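PDB 6Q1B: iodotyrosine deiodinase from Thermotoga neapolitana, which uses FMN and NADPH to strip halogen from halotyrosines such as 3-iodo-L-tyrosine and 3,5-diiodo-L-tyrosine, releasing L-tyrosine. Local coordinates for residues 35-40 / 118-123. Sequence-based numbering, arbitrary orientation.
Sequences NEAPSG and WLAVGY. With FMN (flavin mononucleotide), chain I; YOF (3-fluorotyrosine), chain H.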
loop_
_atom_site.group_PDB
_atom_site.type_symbol
_atom_site.label_atom_id
_atom_site.label_comp_id
_atom_site.label_asym_id
_atom_site.label_seq_id
_atom_site.Cartn_x
_atom_site.Cartn_y
_atom_site.Cartn_z
ATOM N N ASN A 35 8.938 -5.010 5.367
ATOM C CA ASN A 35 8.884 -6.446 5.292
ATOM C C ASN A 35 7.999 -7.059 6.359
ATOM O O ASN A 35 7.547 -8.178 6.215
ATOM C CB ASN A 35 10.296 -6.957 5.399
ATOM C CG ASN A 35 10.396 -8.412 5.144
ATOM O OD1 ASN A 35 10.026 -8.888 4.084
ATOM N ND2 ASN A 35 10.941 -9.153 6.121
ATOM N N GLU A 36 7.709 -6.289 7.393
ATOM C CA GLU A 36 6.796 -6.702 8.448
ATOM C C GLU A 36 5.342 -6.533 8.026
ATOM O O GLU A 36 4.431 -6.997 8.701
ATOM C CB GLU A 36 7.049 -5.886 9.706
ATOM C CG GLU A 36 8.331 -6.188 10.364
ATOM C CD GLU A 36 8.388 -7.621 10.769
ATOM O OE1 GLU A 36 7.329 -8.168 11.120
ATOM O OE2 GLU A 36 9.483 -8.203 10.708
ATOM N N ALA A 37 5.120 -5.880 6.890
ATOM C CA ALA A 37 3.785 -5.710 6.406
ATOM C C ALA A 37 3.113 -7.033 6.074
ATOM O O ALA A 37 3.755 -8.034 5.745
ATOM C CB ALA A 37 3.783 -4.833 5.189
ATOM N N PRO A 38 1.800 -7.040 6.152
ATOM C CA PRO A 38 1.025 -8.182 5.704
ATOM C C PRO A 38 1.122 -8.300 4.200
ATOM O O PRO A 38 1.569 -7.397 3.491
ATOM C CB PRO A 38 -0.390 -7.833 6.163
ATOM C CG PRO A 38 -0.411 -6.368 6.028
ATOM C CD PRO A 38 0.932 -5.930 6.550
ATOM N N SER A 39 0.711 -9.453 3.709
ATOM C CA SER A 39 0.702 -9.710 2.285
ATOM C C SER A 39 -0.169 -10.893 2.046
ATOM O O SER A 39 -0.406 -11.665 2.956
ATOM C CB SER A 39 2.107 -9.944 1.728
ATOM O OG SER A 39 2.743 -11.050 2.339
ATOM N N GLY A 40 -0.696 -10.986 0.835
ATOM C CA GLY A 40 -1.491 -12.116 0.425
ATOM C C GLY A 40 -0.688 -13.361 0.657
ATOM O O GLY A 40 0.447 -13.475 0.193
ATOM N N TRP A 118 2.262 -2.569 -2.507
ATOM C CA TRP A 118 1.966 -1.159 -2.307
ATOM C C TRP A 118 1.640 -0.872 -0.856
ATOM O O TRP A 118 2.020 0.158 -0.331
ATOM C CB TRP A 118 0.871 -0.701 -3.246
ATOM C CG TRP A 118 1.519 -0.416 -4.515
ATOM C CD1 TRP A 118 1.634 -1.238 -5.577
ATOM C CD2 TRP A 118 2.272 0.758 -4.818
ATOM N NE1 TRP A 118 2.381 -0.633 -6.556
ATOM C CE2 TRP A 118 2.790 0.591 -6.105
ATOM C CE3 TRP A 118 2.548 1.936 -4.123
ATOM C CZ2 TRP A 118 3.546 1.593 -6.745
ATOM C CZ3 TRP A 118 3.306 2.912 -4.749
ATOM C CH2 TRP A 118 3.803 2.721 -6.043
ATOM N N LEU A 119 0.983 -1.802 -0.184
ATOM C CA LEU A 119 0.803 -1.706 1.230
ATOM C C LEU A 119 2.138 -1.574 1.970
ATOM O O LEU A 119 2.343 -0.712 2.803
ATOM C CB LEU A 119 0.042 -2.930 1.695
ATOM C CG LEU A 119 -0.557 -2.902 3.077
ATOM C CD1 LEU A 119 -1.655 -3.960 3.181
ATOM C CD2 LEU A 119 0.463 -3.177 4.165
ATOM N N ALA A 120 3.061 -2.467 1.653
ATOM C CA ALA A 120 4.368 -2.438 2.238
ATOM C C ALA A 120 5.109 -1.136 1.905
ATOM O O ALA A 120 5.835 -0.615 2.721
ATOM C CB ALA A 120 5.149 -3.633 1.774
ATOM N N VAL A 121 4.889 -0.599 0.718
ATOM C CA VAL A 121 5.484 0.674 0.380
ATOM C C VAL A 121 4.972 1.742 1.329
ATOM O O VAL A 121 5.716 2.626 1.685
ATOM C CB VAL A 121 5.183 1.045 -1.070
ATOM C CG1 VAL A 121 5.534 2.499 -1.348
ATOM C CG2 VAL A 121 5.969 0.168 -1.987
ATOM N N GLY A 122 3.724 1.655 1.744
ATOM C CA GLY A 122 3.223 2.593 2.732
ATOM C C GLY A 122 4.036 2.538 4.001
ATOM O O GLY A 122 4.445 3.532 4.589
ATOM N N TYR A 123 4.298 1.314 4.441
ATOM C CA TYR A 123 5.154 1.119 5.584
ATOM C C TYR A 123 6.519 1.728 5.362
ATOM O O TYR A 123 7.094 2.384 6.208
ATOM C CB TYR A 123 5.383 -0.360 5.843
ATOM C CG TYR A 123 4.340 -1.097 6.611
ATOM C CD1 TYR A 123 2.989 -0.893 6.396
ATOM C CD2 TYR A 123 4.724 -2.063 7.511
ATOM C CE1 TYR A 123 2.051 -1.595 7.107
ATOM C CE2 TYR A 123 3.815 -2.781 8.212
ATOM C CZ TYR A 123 2.476 -2.566 7.996
ATOM O OH TYR A 123 1.542 -3.294 8.711
HETATM N N1 FMN I . -6.380 -12.808 5.012
HETATM C C2 FMN I . -7.501 -13.551 4.909
HETATM O O2 FMN I . -7.769 -14.249 5.855
HETATM N N3 FMN I . -8.292 -13.575 3.786
HETATM C C4 FMN I . -7.952 -12.752 2.739
HETATM O O4 FMN I . -8.628 -12.709 1.725
HETATM C C4A FMN I . -6.822 -11.981 2.845
HETATM N N5 FMN I . -6.465 -11.179 1.813
HETATM C C5A FMN I . -5.377 -10.386 1.926
HETATM C C6 FMN I . -5.066 -9.548 0.866
HETATM C C7 FMN I . -3.968 -8.729 0.997
HETATM C C7M FMN I . -3.649 -7.816 -0.131
HETATM C C8 FMN I . -3.190 -8.737 2.139
HETATM C C8M FMN I . -2.011 -7.856 2.291
HETATM C C9 FMN I . -3.497 -9.594 3.176
HETATM C C9A FMN I . -4.600 -10.389 3.069
HETATM N N10 FMN I . -4.939 -11.233 4.098
HETATM C C10 FMN I . -6.050 -11.993 3.976
HETATM C "C1'" FMN I . -4.111 -11.309 5.350
HETATM C "C2'" FMN I . -2.889 -12.227 5.080
HETATM O "O2'" FMN I . -3.216 -13.609 5.098
HETATM C "C3'" FMN I . -1.838 -11.860 6.121
HETATM O "O3'" FMN I . -1.451 -10.533 5.866
HETATM C "C4'" FMN I . -0.601 -12.730 6.103
HETATM O "O4'" FMN I . -1.026 -14.039 6.386
HETATM C "C5'" FMN I . 0.431 -12.291 7.123
HETATM O "O5'" FMN I . -0.168 -12.242 8.390
HETATM P P FMN I . 0.710 -11.793 9.598
HETATM O O1P FMN I . 1.943 -12.656 9.634
HETATM O O2P FMN I . -0.199 -11.962 10.791
HETATM O O3P FMN I . 1.003 -10.323 9.473
HETATM N N YOF H . -9.756 -14.907 0.491
HETATM C CA YOF H . -9.542 -16.266 0.937
HETATM C C YOF H . -9.762 -16.333 2.426
HETATM O O YOF H . -9.756 -17.582 2.947
HETATM O OXT YOF H . -9.970 -15.393 3.197
HETATM C CB YOF H . -8.151 -16.792 0.619
HETATM C CG YOF H . -7.017 -16.043 1.206
HETATM C CD1 YOF H . -6.251 -15.267 0.355
HETATM C CD2 YOF H . -6.711 -16.098 2.568
HETATM C CE1 YOF H . -5.160 -14.587 0.868
HETATM C CE2 YOF H . -5.599 -15.452 3.089
HETATM C CZ YOF H . -4.831 -14.657 2.229
HETATM O OH YOF H . -3.746 -13.977 2.688
HETATM F F YOF H . -4.367 -13.852 0.085
HETATM O O HOH W 1 2.742 -5.228 10.028
#
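Ala37 drops its methyl onto the ring of Tyr123: CB sits 3.7 Å from the ring centroid and 13° off the normal, a CH-pi contact over the face. Its CA also comes close, 3.4 Å from Tyr123 CE2. With CG anti to its own carbonyl carbon (chi1 -83°), the Tyr123 ring reaches the loop, and chi2 turns a face to the methyl. The Ala37 methyl also touches two more residues of helix 113-130, Ala120 CB at 3.9 Å and Leu119 CD2 at 3.8 Å, while Trp46 of strand 46-51 packs against both alanines. The Pro38 ring crosses the Leu119 side chain at about a right angle, CD 3.7 Å from Leu119 CD2 and CG against both methyls, and CD also meets the phenol oxygen of Tyr123. In the plane of the phenol a water lies 2.6 Å from Tyr123 OH and bridges to Glu36 O. A leucine in place of Tyr123 would probably leave this water without its phenol partner and strip the Ala37 methyl of its aromatic face. From Pro38 on, the loop lies against the cofactor: Pro38 CB packs on FMN O3', Ser39 N donates to the same oxygen at 3.2 Å, and Leu119 CD1 faces the flavin methyl C8M. With Arg176 of the second subunit also binding this FMN, the arrangement belongs to the dimer-interface flavin site of the nitroreductase fold, where the loop after helix 24-35 rests on helix 113-130.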